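Local coordinates for protein FMN reductase [NAD(P)H] (Bacillus subtilis, PDB 1ZCH) that reduces flavin mononucleotide as well as nitroaromatic compounds, quinones, chromates and azo dyes, using NADH or NADPH as the electron donor, at residues L27-E32 with E126-G131; G140-L145 with Y233-E238; Q178-H183 with D191-H196. One frame throughout, in Å; residues are numbered along the deposited sequence.

Interaction 1 of 3, residues L27-E32 with E126-G131; sequences LDQIIE and ESLGLG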
ATOM      1  N   LEU A  27     -15.245  -9.055  10.806  1.00 13.63           N
ATOM      2  CA  LEU A  27     -13.792  -9.027  10.839  1.00 13.90           C
ATOM      3  C   LEU A  27     -13.246 -10.123   9.925  1.00 13.72           C
ATOM      4  O   LEU A  27     -12.253  -9.918   9.226  1.00 13.13           O
ATOM      5  CB  LEU A  27     -13.283  -9.224  12.272  1.00 15.36           C
ATOM      6  CG  LEU A  27     -13.528  -8.051  13.229  1.00 15.65           C
ATOM      7  CD1 LEU A  27     -12.990  -8.386  14.619  1.00 15.52           C
ATOM      8  CD2 LEU A  27     -12.847  -6.800  12.683  1.00 18.14           C
ATOM      9  N   ASP A  28     -13.898 -11.284   9.917  1.00 13.34           N
ATOM     10  CA  ASP A  28     -13.448 -12.379   9.057  1.00 13.80           C
ATOM     11  C   ASP A  28     -13.520 -11.975   7.589  1.00 14.10           C
ATOM     12  O   ASP A  28     -12.619 -12.276   6.809  1.00 13.14           O
ATOM     13  CB  ASP A  28     -14.299 -13.640   9.259  1.00 17.50           C
ATOM     14  CG  ASP A  28     -14.090 -14.285  10.616  1.00 21.82           C
ATOM     15  OD1 ASP A  28     -12.974 -14.183  11.169  1.00 25.07           O
ATOM     16  OD2 ASP A  28     -15.042 -14.915  11.121  1.00 24.18           O
ATOM     17  N   GLN A  29     -14.602 -11.299   7.212  1.00 12.16           N
ATOM     18  CA  GLN A  29     -14.778 -10.864   5.830  1.00 12.85           C
ATOM     19  C   GLN A  29     -13.708  -9.850   5.437  1.00 12.82           C
ATOM     20  O   GLN A  29     -13.170  -9.897   4.332  1.00 12.62           O
ATOM     21  CB  GLN A  29     -16.166 -10.249   5.639  1.00 14.81           C
ATOM     22  CG  GLN A  29     -17.303 -11.248   5.757  1.00 18.84           C
ATOM     23  CD  GLN A  29     -18.662 -10.597   5.616  1.00 21.87           C
ATOM     24  OE1 GLN A  29     -18.991 -10.031   4.574  1.00 24.50           O
ATOM     25  NE2 GLN A  29     -19.460 -10.670   6.671  1.00 26.55           N
ATOM     26  N   ILE A  30     -13.415  -8.929   6.347  1.00 11.10           N
ATOM     27  CA  ILE A  30     -12.405  -7.909   6.104  1.00 10.43           C
ATOM     28  C   ILE A  30     -11.050  -8.591   5.904  1.00 11.03           C
ATOM     29  O   ILE A  30     -10.302  -8.255   4.986  1.00  9.86           O
ATOM     30  CB  ILE A  30     -12.342  -6.922   7.294  1.00 10.58           C
ATOM     31  CG1 ILE A  30     -13.648  -6.117   7.355  1.00 10.89           C
ATOM     32  CG2 ILE A  30     -11.121  -6.009   7.173  1.00 11.82           C
ATOM     33  CD1 ILE A  30     -13.800  -5.280   8.607  1.00  9.57           C
ATOM     34  N   ILE A  31     -10.748  -9.564   6.758  1.00 10.70           N
ATOM     35  CA  ILE A  31      -9.487 -10.290   6.657  1.00 11.41           C
ATOM     36  C   ILE A  31      -9.426 -11.120   5.377  1.00 11.54           C
ATOM     37  O   ILE A  31      -8.374 -11.202   4.733  1.00 10.89           O
ATOM     38  CB  ILE A  31      -9.274 -11.206   7.884  1.00 11.44           C
ATOM     39  CG1 ILE A  31      -9.138 -10.345   9.147  1.00 12.75           C
ATOM     40  CG2 ILE A  31      -8.041 -12.077   7.687  1.00 11.40           C
ATOM     41  CD1 ILE A  31      -7.983  -9.349   9.107  1.00 14.70           C
ATOM     42  N   GLU A  32     -10.549 -11.725   4.994  1.00 12.13           N
ATOM     43  CA  GLU A  32     -10.575 -12.528   3.775  1.00 12.23           C
ATOM     44  C   GLU A  32     -10.282 -11.628   2.584  1.00 11.32           C
ATOM     45  O   GLU A  32      -9.582 -12.019   1.654  1.00  8.98           O
ATOM     46  CB  GLU A  32     -11.957 -13.165   3.585  0.50 14.93           C
ATOM     47  CG  GLU A  32     -12.322 -14.233   4.602  0.50 18.75           C
ATOM     48  CD  GLU A  32     -13.762 -14.699   4.454  0.50 22.90           C
ATOM     49  OE1 GLU A  32     -14.168 -15.022   3.317  0.50 25.34           O
ATOM     50  OE2 GLU A  32     -14.487 -14.744   5.472  0.50 23.17           O
ATOM     51  N   GLU A 126     -15.571  -0.421   5.277  1.00 11.38           N
ATOM     52  CA  GLU A 126     -16.533   0.633   4.995  1.00 11.64           C
ATOM     53  C   GLU A 126     -17.737   0.143   4.194  1.00 12.88           C
ATOM     54  O   GLU A 126     -18.831   0.693   4.326  1.00 13.40           O
ATOM     55  CB  GLU A 126     -15.812   1.807   4.316  1.00 11.92           C
ATOM     56  CG  GLU A 126     -14.754   2.383   5.255  1.00  9.63           C
ATOM     57  CD  GLU A 126     -13.982   3.568   4.707  1.00 13.86           C
ATOM     58  OE1 GLU A 126     -14.151   3.928   3.524  1.00 15.10           O
ATOM     59  OE2 GLU A 126     -13.187   4.137   5.483  1.00 16.76           O
ATOM     60  N   SER A 127     -17.556  -0.908   3.396  1.00 13.33           N
ATOM     61  CA  SER A 127     -18.669  -1.454   2.618  1.00 13.07           C
ATOM     62  C   SER A 127     -19.676  -2.115   3.566  1.00 14.60           C
ATOM     63  O   SER A 127     -20.842  -2.304   3.221  1.00 14.70           O
ATOM     64  CB  SER A 127     -18.174  -2.487   1.598  1.00 13.99           C
ATOM     65  OG  SER A 127     -17.874  -3.735   2.209  1.00 12.58           O
ATOM     66  N   LEU A 128     -19.214  -2.461   4.763  1.00 13.15           N
ATOM     67  CA  LEU A 128     -20.064  -3.094   5.764  1.00 14.44           C
ATOM     68  C   LEU A 128     -20.769  -2.067   6.655  1.00 15.20           C
ATOM     69  O   LEU A 128     -21.540  -2.431   7.545  1.00 15.91           O
ATOM     70  CB  LEU A 128     -19.228  -4.043   6.626  1.00 14.18           C
ATOM     71  CG  LEU A 128     -18.601  -5.225   5.872  1.00 15.85           C
ATOM     72  CD1 LEU A 128     -17.583  -5.924   6.757  1.00 15.05           C
ATOM     73  CD2 LEU A 128     -19.693  -6.197   5.437  1.00 15.85           C
ATOM     74  N   GLY A 129     -20.502  -0.789   6.415  1.00 14.11           N
ATOM     75  CA  GLY A 129     -21.122   0.258   7.208  1.00 14.39           C
ATOM     76  C   GLY A 129     -20.254   0.693   8.373  1.00 14.33           C
ATOM     77  O   GLY A 129     -20.657   1.525   9.189  1.00 15.27           O
ATOM     78  N   LEU A 130     -19.051   0.135   8.450  1.00 13.26           N
ATOM     79  CA  LEU A 130     -18.126   0.468   9.527  1.00 14.18           C
ATOM     80  C   LEU A 130     -17.290   1.697   9.197  1.00 13.18           C
ATOM     81  O   LEU A 130     -17.069   2.021   8.031  1.00 14.67           O
ATOM     82  CB  LEU A 130     -17.193  -0.717   9.803  1.00 13.02           C
ATOM     83  CG  LEU A 130     -17.878  -2.005  10.270  1.00 13.30           C
ATOM     84  CD1 LEU A 130     -16.916  -3.167  10.154  1.00 14.01           C
ATOM     85  CD2 LEU A 130     -18.369  -1.832  11.706  1.00 15.12           C
ATOM     86  N   GLY A 131     -16.835   2.382  10.239  1.00 13.96           N
ATOM     87  CA  GLY A 131     -16.000   3.551  10.042  1.00 12.56           C
ATOM     88  C   GLY A 131     -14.571   3.127  10.303  1.00 12.37           C
ATOM     89  O   GLY A 131     -14.339   2.168  11.044  1.00 11.30           O
TER
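Ile30 of helix 24-36 meets Leu128 and Leu130 of the turn that ends helix 104-127, a Schellman motif with Gly129 at its positive-phi position (phi 94°). The contact is mostly hydrocarbon. Ile30 splits its longer branch between the two leucines: CG1 lies 4.0 Å from CD1 of Leu128, and one carbon further out CD1 lies 4.1 Å from CD1 of Leu130. The CB of Ile30 does not aim at the turn; with CG1 opposite the carbonyl carbon (chi1 -67°) and the chain extended beyond it, the ethyl arm still gets there. The two methyls of Leu128 have different neighbours. While CD1 faces Ile30, CD2 comes within 4.0 Å of OE1 of Gln29, an approach of carbon to oxygen without a polar bond. In each of these pairs the side chains run at a slant to one another.

The Schellman turn places Leu128 and Leu130 before and after Gly129, both with CB toward helix 24-36, which is consistent with their sharing Ile30. The chain leaves the helix at Gly129, where any side chain would collide with the carbonyl O of Leu128, so the backbone itself calls for glycine. Around this cluster, Ile30 also packs on Ala121 and Ala125 of helix 104-127, and Leu130 on Val22 and His165. Leu128 additionally touches Asn2 of the second subunit, whereas Gln29 packs on Ile5 of that chain.

The contact thus joins helix 24-36 to the turn that closes helix 104-127 in the nitroreductase fold, close to the dimer interface, with the side chain of Leu130 about 14 Å from the bound flavin mononucleotide. Just beyond the turn, Gly131 enters strand 131-135, and within the turn Gly129 N donates to Glu126 O at 3.1 Å.

Interaction 2 of 3, residues G140-L145 with Y233-E238; sequences GNPQEL and YPHIRE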
ATOM      1  N   GLY A 140       5.818   5.960  15.627  1.00 16.06           N
ATOM      2  CA  GLY A 140       6.414   6.927  16.540  1.00 16.74           C
ATOM      3  C   GLY A 140       7.191   6.303  17.688  1.00 17.55           C
ATOM      4  O   GLY A 140       8.236   6.813  18.087  1.00 17.90           O
ATOM      5  N   ASN A 141       6.672   5.202  18.225  1.00 17.62           N
ATOM      6  CA  ASN A 141       7.320   4.475  19.319  1.00 18.14           C
ATOM      7  C   ASN A 141       7.294   2.993  18.951  1.00 18.23           C
ATOM      8  O   ASN A 141       6.695   2.175  19.653  1.00 18.96           O
ATOM      9  CB  ASN A 141       6.563   4.696  20.634  1.00 19.79           C
ATOM     10  CG  ASN A 141       6.703   6.111  21.160  1.00 20.17           C
ATOM     11  OD1 ASN A 141       7.792   6.538  21.548  1.00 20.44           O
ATOM     12  ND2 ASN A 141       5.600   6.851  21.170  1.00 20.17           N
ATOM     13  N   PRO A 142       7.954   2.631  17.840  1.00 17.99           N
ATOM     14  CA  PRO A 142       8.017   1.254  17.343  1.00 18.35           C
ATOM     15  C   PRO A 142       8.589   0.193  18.278  1.00 19.50           C
ATOM     16  O   PRO A 142       8.070  -0.920  18.338  1.00 18.55           O
ATOM     17  CB  PRO A 142       8.819   1.394  16.048  1.00 18.81           C
ATOM     18  CG  PRO A 142       9.720   2.554  16.333  1.00 18.78           C
ATOM     19  CD  PRO A 142       8.791   3.523  17.015  1.00 19.36           C
ATOM     20  N   GLN A 143       9.649   0.520  19.008  1.00 20.65           N
ATOM     21  CA  GLN A 143      10.243  -0.465  19.907  1.00 23.13           C
ATOM     22  C   GLN A 143       9.261  -0.935  20.978  1.00 21.95           C
ATOM     23  O   GLN A 143       9.126  -2.138  21.217  1.00 21.81           O
ATOM     24  CB  GLN A 143      11.503   0.096  20.568  1.00 25.92           C
ATOM     25  CG  GLN A 143      12.236  -0.934  21.414  1.00 32.77           C
ATOM     26  CD  GLN A 143      12.462  -2.238  20.664  1.00 36.12           C
ATOM     27  OE1 GLN A 143      13.095  -2.258  19.608  1.00 39.40           O
ATOM     28  NE2 GLN A 143      11.936  -3.331  21.204  1.00 37.60           N
ATOM     29  N   GLU A 144       8.585   0.007  21.627  1.00 20.45           N
ATOM     30  CA  GLU A 144       7.610  -0.329  22.664  1.00 20.55           C
ATOM     31  C   GLU A 144       6.487  -1.184  22.083  1.00 18.83           C
ATOM     32  O   GLU A 144       6.040  -2.150  22.705  1.00 17.51           O
ATOM     33  CB  GLU A 144       6.985   0.938  23.262  1.00 23.74           C
ATOM     34  CG  GLU A 144       7.919   1.838  24.063  1.00 30.31           C
ATOM     35  CD  GLU A 144       8.994   2.495  23.219  1.00 34.13           C
ATOM     36  OE1 GLU A 144       8.767   2.705  22.005  1.00 33.85           O
ATOM     37  OE2 GLU A 144      10.067   2.819  23.778  1.00 37.76           O
ATOM     38  N   LEU A 145       6.025  -0.808  20.895  1.00 16.23           N
ATOM     39  CA  LEU A 145       4.941  -1.524  20.233  1.00 15.19           C
ATOM     40  C   LEU A 145       5.397  -2.925  19.841  1.00 15.11           C
ATOM     41  O   LEU A 145       4.651  -3.893  19.982  1.00 14.89           O
ATOM     42  CB  LEU A 145       4.482  -0.750  18.993  1.00 15.30           C
ATOM     43  CG  LEU A 145       3.244  -1.279  18.261  1.00 16.90           C
ATOM     44  CD1 LEU A 145       2.035  -1.262  19.194  1.00 17.09           C
ATOM     45  CD2 LEU A 145       2.976  -0.417  17.033  1.00 17.35           C
ATOM     46  N   TYR A 233      10.163  11.635  12.359  1.00 15.17           N
ATOM     47  CA  TYR A 233      10.535  10.305  12.860  1.00 14.82           C
ATOM     48  C   TYR A 233      11.931   9.982  12.320  1.00 13.60           C
ATOM     49  O   TYR A 233      12.071   9.289  11.313  1.00 14.61           O
ATOM     50  CB  TYR A 233       9.556   9.217  12.383  1.00 15.21           C
ATOM     51  CG  TYR A 233       8.163   9.268  12.978  1.00 14.80           C
ATOM     52  CD1 TYR A 233       7.913   9.909  14.193  1.00 12.89           C
ATOM     53  CD2 TYR A 233       7.093   8.651  12.328  1.00 14.12           C
ATOM     54  CE1 TYR A 233       6.630   9.936  14.741  1.00 14.27           C
ATOM     55  CE2 TYR A 233       5.812   8.669  12.867  1.00 13.94           C
ATOM     56  CZ  TYR A 233       5.585   9.312  14.070  1.00 14.58           C
ATOM     57  OH  TYR A 233       4.310   9.328  14.592  1.00 16.05           O
ATOM     58  N   PRO A 234      12.984  10.483  12.987  1.00 13.32           N
ATOM     59  CA  PRO A 234      14.368  10.248  12.564  1.00 14.39           C
ATOM     60  C   PRO A 234      14.944   8.899  12.988  1.00 13.29           C
ATOM     61  O   PRO A 234      16.105   8.594  12.708  1.00 15.49           O
ATOM     62  CB  PRO A 234      15.110  11.417  13.203  1.00 15.15           C
ATOM     63  CG  PRO A 234      14.404  11.544  14.519  1.00 14.44           C
ATOM     64  CD  PRO A 234      12.936  11.418  14.128  1.00 14.84           C
ATOM     65  N   HIS A 235      14.119   8.092  13.645  1.00 13.65           N
ATOM     66  CA  HIS A 235      14.528   6.783  14.148  1.00 13.89           C
ATOM     67  C   HIS A 235      14.095   5.603  13.275  1.00 13.78           C
ATOM     68  O   HIS A 235      14.223   4.451  13.693  1.00 12.70           O
ATOM     69  CB  HIS A 235      13.932   6.577  15.536  1.00 15.23           C
ATOM     70  CG  HIS A 235      12.438   6.680  15.554  1.00 16.60           C
ATOM     71  ND1 HIS A 235      11.779   7.887  15.634  1.00 18.27           N
ATOM     72  CD2 HIS A 235      11.478   5.734  15.411  1.00 18.35           C
ATOM     73  CE1 HIS A 235      10.477   7.683  15.537  1.00 18.74           C
ATOM     74  NE2 HIS A 235      10.267   6.385  15.400  1.00 18.84           N
ATOM     75  N   ILE A 236      13.584   5.870  12.079  1.00 12.20           N
ATOM     76  CA  ILE A 236      13.123   4.779  11.225  1.00 12.57           C
ATOM     77  C   ILE A 236      14.208   3.793  10.807  1.00 13.68           C
ATOM     78  O   ILE A 236      14.015   2.580  10.913  1.00 14.21           O
ATOM     79  CB  ILE A 236      12.410   5.315   9.958  1.00 11.67           C
ATOM     80  CG1 ILE A 236      11.152   6.085  10.364  1.00  9.36           C
ATOM     81  CG2 ILE A 236      12.030   4.152   9.034  1.00 11.72           C
ATOM     82  CD1 ILE A 236      10.165   5.267  11.192  1.00 11.54           C
ATOM     83  N   ARG A 237      15.342   4.294  10.327  1.00 13.22           N
ATOM     84  CA  ARG A 237      16.412   3.397   9.914  1.00 15.60           C
ATOM     85  C   ARG A 237      16.820   2.510  11.087  1.00 16.12           C
ATOM     86  O   ARG A 237      17.051   1.310  10.924  1.00 15.91           O
ATOM     87  CB  ARG A 237      17.632   4.183   9.425  1.00 14.92           C
ATOM     88  CG  ARG A 237      18.795   3.275   9.061  1.00 17.82           C
ATOM     89  CD  ARG A 237      20.015   4.051   8.613  1.00 20.80           C
ATOM     90  NE  ARG A 237      21.094   3.150   8.215  1.00 23.54           N
ATOM     91  CZ  ARG A 237      22.245   3.549   7.687  1.00 25.92           C
ATOM     92  NH1 ARG A 237      22.474   4.841   7.491  1.00 25.76           N
ATOM     93  NH2 ARG A 237      23.164   2.655   7.343  1.00 26.95           N
ATOM     94  N   GLU A 238      16.910   3.109  12.269  1.00 16.56           N
ATOM     95  CA  GLU A 238      17.280   2.372  13.472  1.00 20.08           C
ATOM     96  C   GLU A 238      16.288   1.241  13.749  1.00 18.84           C
ATOM     97  O   GLU A 238      16.694   0.117  14.040  1.00 18.98           O
ATOM     98  CB  GLU A 238      17.340   3.321  14.671  1.00 24.13           C
ATOM     99  CG  GLU A 238      17.635   2.629  15.992  1.00 31.02           C
ATOM    100  CD  GLU A 238      17.916   3.614  17.110  1.00 36.83           C
ATOM    101  OE1 GLU A 238      17.080   4.516  17.336  1.00 39.48           O
ATOM    102  OE2 GLU A 238      18.973   3.484  17.764  1.00 40.22           O
TER
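Tyr233 lays its phenol ring against the backbone of Gly140, while His235 reaches Gly140 and Pro142 together. CA of Gly140 sits over one face of the phenol, 3.9 Å from the ring centroid and 28° off the normal, which makes a CH-pi contact. The ring is drawn up close enough for CE1 of Tyr233 to lie 3.5 Å from that CA, and a CB at Gly140 would run tightly against the tyrosine hydroxyl. With the Tyr233 ring cut back to an alanine here, Gly140 would probably lose its aromatic cover and a gap would open beside the loop.

His235 and Pro142 approach from opposite directions, the pyrrolidine meeting the imidazole obliquely: CD of Pro142 is 3.6 Å from NE2 of His235, and CG of Pro142 is 3.7 Å from its CD2. At chi1 58° CG of His235 stands between the backbone N and the carbonyl carbon. NE2 donates to the carbonyl of Arg139, so the imidazole is anchored to the loop one residue before Gly140; Gly140 O is also near but poorly angled for a bond.

The loop follows strand 131-135, whose end, with Gly136 and Ala137, lines the flavin pocket, and leads into helix 142-148. Pro142 opens that helix and also touches Met239 of helix 236-242, and Leu145 packs on Ile60 of helix 54-63.

Interaction 3 of 3, residues Q178-H183 with D191-H196; sequences QEAVNH and DELTSH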
ATOM      1  N   GLN A 178      -7.761  16.068 -10.218  1.00 12.79           N
ATOM      2  CA  GLN A 178      -7.348  14.823 -10.855  1.00 15.10           C
ATOM      3  C   GLN A 178      -6.111  14.974 -11.743  1.00 14.44           C
ATOM      4  O   GLN A 178      -5.227  14.116 -11.743  1.00 13.72           O
ATOM      5  CB  GLN A 178      -8.514  14.269 -11.669  1.00 18.88           C
ATOM      6  CG  GLN A 178      -8.291  12.888 -12.235  1.00 25.86           C
ATOM      7  CD  GLN A 178      -9.556  12.326 -12.843  1.00 30.71           C
ATOM      8  OE1 GLN A 178     -10.615  12.346 -12.214  1.00 33.75           O
ATOM      9  NE2 GLN A 178      -9.457  11.818 -14.067  1.00 31.93           N
ATOM     10  N   GLU A 179      -6.045  16.072 -12.490  1.00 14.19           N
ATOM     11  CA  GLU A 179      -4.925  16.324 -13.395  1.00 14.75           C
ATOM     12  C   GLU A 179      -3.584  16.447 -12.680  1.00 13.57           C
ATOM     13  O   GLU A 179      -2.531  16.223 -13.276  1.00 13.81           O
ATOM     14  CB  GLU A 179      -5.178  17.600 -14.204  1.00 18.41           C
ATOM     15  CG  GLU A 179      -6.433  17.573 -15.058  1.00 24.36           C
ATOM     16  CD  GLU A 179      -7.697  17.386 -14.234  1.00 29.66           C
ATOM     17  OE1 GLU A 179      -7.894  18.138 -13.250  1.00 26.08           O
ATOM     18  OE2 GLU A 179      -8.494  16.481 -14.573  1.00 34.45           O
ATOM     19  N   ALA A 180      -3.625  16.806 -11.402  1.00 10.89           N
ATOM     20  CA  ALA A 180      -2.407  16.974 -10.616  1.00 11.68           C
ATOM     21  C   ALA A 180      -1.857  15.654 -10.095  1.00 10.53           C
ATOM     22  O   ALA A 180      -0.673  15.554  -9.762  1.00 10.38           O
ATOM     23  CB  ALA A 180      -2.678  17.910  -9.444  1.00 11.68           C
ATOM     24  N   VAL A 181      -2.720  14.644 -10.036  1.00  9.95           N
ATOM     25  CA  VAL A 181      -2.343  13.335  -9.507  1.00  9.87           C
ATOM     26  C   VAL A 181      -2.229  12.231 -10.557  1.00 11.24           C
ATOM     27  O   VAL A 181      -1.399  11.330 -10.428  1.00 11.46           O
ATOM     28  CB  VAL A 181      -3.351  12.907  -8.412  1.00 10.60           C
ATOM     29  CG1 VAL A 181      -3.059  11.489  -7.935  1.00 11.00           C
ATOM     30  CG2 VAL A 181      -3.275  13.888  -7.243  1.00  9.67           C
ATOM     31  N   ASN A 182      -3.073  12.293 -11.582  1.00 10.05           N
ATOM     32  CA  ASN A 182      -3.051  11.308 -12.662  1.00 11.72           C
ATOM     33  C   ASN A 182      -2.517  12.035 -13.888  1.00 11.78           C
ATOM     34  O   ASN A 182      -3.187  12.912 -14.426  1.00 13.04           O
ATOM     35  CB  ASN A 182      -4.468  10.803 -12.944  1.00 10.99           C
ATOM     36  CG  ASN A 182      -4.522   9.800 -14.082  1.00 12.20           C
ATOM     37  OD1 ASN A 182      -5.538   9.685 -14.765  1.00 13.24           O
ATOM     38  ND2 ASN A 182      -3.436   9.059 -14.283  1.00 10.59           N
ATOM     39  N   HIS A 183      -1.308  11.677 -14.317  1.00 11.68           N
ATOM     40  CA  HIS A 183      -0.683  12.320 -15.472  1.00 12.40           C
ATOM     41  C   HIS A 183      -0.737  11.401 -16.684  1.00 13.62           C
ATOM     42  O   HIS A 183      -0.585  10.185 -16.554  1.00 12.85           O
ATOM     43  CB  HIS A 183       0.774  12.663 -15.152  1.00 13.00           C
ATOM     44  CG  HIS A 183       0.944  13.473 -13.904  1.00 12.26           C
ATOM     45  ND1 HIS A 183       2.178  13.715 -13.337  1.00 14.37           N
ATOM     46  CD2 HIS A 183       0.039  14.097 -13.113  1.00 13.05           C
ATOM     47  CE1 HIS A 183       2.024  14.450 -12.251  1.00 13.61           C
ATOM     48  NE2 HIS A 183       0.736  14.696 -12.092  1.00 14.12           N
ATOM     49  N   ASP A 191       5.303  23.806 -13.770  1.00 17.20           N
ATOM     50  CA  ASP A 191       4.479  25.014 -13.738  1.00 18.02           C
ATOM     51  C   ASP A 191       2.985  24.711 -13.600  1.00 16.64           C
ATOM     52  O   ASP A 191       2.304  25.300 -12.759  1.00 14.36           O
ATOM     53  CB  ASP A 191       4.728  25.863 -14.990  1.00 22.38           C
ATOM     54  CG  ASP A 191       4.204  25.214 -16.259  1.00 28.15           C
ATOM     55  OD1 ASP A 191       4.567  24.050 -16.540  1.00 30.35           O
ATOM     56  OD2 ASP A 191       3.428  25.875 -16.984  1.00 33.76           O
ATOM     57  N   GLU A 192       2.477  23.794 -14.420  1.00 15.89           N
ATOM     58  CA  GLU A 192       1.064  23.429 -14.363  1.00 16.48           C
ATOM     59  C   GLU A 192       0.737  22.772 -13.029  1.00 15.18           C
ATOM     60  O   GLU A 192      -0.313  23.025 -12.441  1.00 14.13           O
ATOM     61  CB  GLU A 192       0.703  22.458 -15.489  1.00 18.35           C
ATOM     62  CG  GLU A 192       0.689  23.059 -16.878  1.00 23.64           C
ATOM     63  CD  GLU A 192       0.200  22.071 -17.922  1.00 26.56           C
ATOM     64  OE1 GLU A 192      -0.949  21.589 -17.796  1.00 29.82           O
ATOM     65  OE2 GLU A 192       0.963  21.774 -18.866  1.00 29.79           O
ATOM     66  N   LEU A 193       1.642  21.918 -12.564  1.00 14.28           N
ATOM     67  CA  LEU A 193       1.444  21.215 -11.304  1.00 13.65           C
ATOM     68  C   LEU A 193       1.315  22.230 -10.174  1.00 12.79           C
ATOM     69  O   LEU A 193       0.449  22.110  -9.310  1.00 13.20           O
ATOM     70  CB  LEU A 193       2.621  20.267 -11.047  1.00 12.61           C
ATOM     71  CG  LEU A 193       2.529  19.263  -9.896  1.00 14.01           C
ATOM     72  CD1 LEU A 193       1.289  18.387 -10.053  1.00 12.35           C
ATOM     73  CD2 LEU A 193       3.785  18.396  -9.893  1.00 13.32           C
ATOM     74  N   THR A 194       2.172  23.244 -10.194  1.00 11.75           N
ATOM     75  CA  THR A 194       2.132  24.275  -9.170  1.00 12.95           C
ATOM     76  C   THR A 194       0.781  24.993  -9.196  1.00 13.28           C
ATOM     77  O   THR A 194       0.181  25.243  -8.149  1.00 13.38           O
ATOM     78  CB  THR A 194       3.267  25.293  -9.378  1.00 13.50           C
ATOM     79  OG1 THR A 194       4.529  24.621  -9.262  1.00 15.11           O
ATOM     80  CG2 THR A 194       3.188  26.403  -8.339  1.00 12.22           C
ATOM     81  N   SER A 195       0.300  25.311 -10.395  1.00 14.33           N
ATOM     82  CA  SER A 195      -0.986  25.990 -10.539  1.00 14.66           C
ATOM     83  C   SER A 195      -2.125  25.176  -9.930  1.00 13.72           C
ATOM     84  O   SER A 195      -3.014  25.734  -9.289  1.00 12.79           O
ATOM     85  CB  SER A 195      -1.284  26.269 -12.015  1.00 16.25           C
ATOM     86  OG  SER A 195      -0.347  27.188 -12.546  1.00 22.00           O
ATOM     87  N   HIS A 196      -2.103  23.860 -10.134  1.00 13.47           N
ATOM     88  CA  HIS A 196      -3.144  22.998  -9.575  1.00 13.60           C
ATOM     89  C   HIS A 196      -3.109  23.026  -8.053  1.00 14.01           C
ATOM     90  O   HIS A 196      -4.155  23.018  -7.399  1.00 13.18           O
ATOM     91  CB  HIS A 196      -2.968  21.551 -10.044  1.00 14.49           C
ATOM     92  CG  HIS A 196      -3.383  21.318 -11.462  1.00 16.54           C
ATOM     93  ND1 HIS A 196      -4.653  21.596 -11.919  1.00 18.11           N
ATOM     94  CD2 HIS A 196      -2.702  20.819 -12.520  1.00 16.75           C
ATOM     95  CE1 HIS A 196      -4.737  21.278 -13.199  1.00 19.18           C
ATOM     96  NE2 HIS A 196      -3.566  20.805 -13.588  1.00 17.19           N
TER
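Ala180, in the short, weakly bonded helix 178-181, comes closest to helix 190-212 at Leu193, with the two CA atoms 5.8 Å apart. So near an approach is consistent with the small side chain of alanine. Its CB lies 3.7 Å from CB of His196 and 4.0 Å from CD1 of Leu193, residues about one helical turn apart on the long helix. The His196 imidazole reaches across to the short helix, with Ala180 N over one of its faces and NE2 3.6 Å from CB of Glu179.

Leu193 meets Ala180 nearer its carbonyl end. Swinging CG opposite its backbone N (chi1 -170°) brings CD1 to 3.5 Å from Ala180 O and also beside the His183 ring. That carbonyl is gripped by His183, whose NE2 donates to Ala180 O over 2.9 Å. The donor stands well above the carbonyl plane, while the oxygen lies near the plane of the imidazole. The bond ties the His183 ring back to the short helix, and Tyr187 meets the same ring edge to face.

Beyond the short helix, Asn182 and His183 join a strand of the second subunit in a parallel beta ladder, and Asn182 ND2 bonds to Val48 O and Thr50 OG1 of that chain. Such an exchanged strand, extending the partner's sheet, is characteristic of the intertwined dimers of the nitroreductase fold.

How the interactions relate
The three contacts share no helix or strand and never touch within the chain, yet all border the second subunit. Interaction 1 and interaction 2 are partly buried and lie on opposite sides of the chain's centre; interaction 3 is more buried, although it sits farther out, about 25 Å from that centre. Aliphatic branches carry interaction 1, a ring face and a proline interaction 2, and alanine with leucine and histidine interaction 3. Interaction 2 lies close to the flavin, the Tyr233 side chain about 7 Å from it, against about 14 Å for Leu130 in interaction 1. The dimer brings interactions 1 and 3 together: Asn182 packs on Ile31 of the second subunit, and Gln178 bonds weakly to its Asp28.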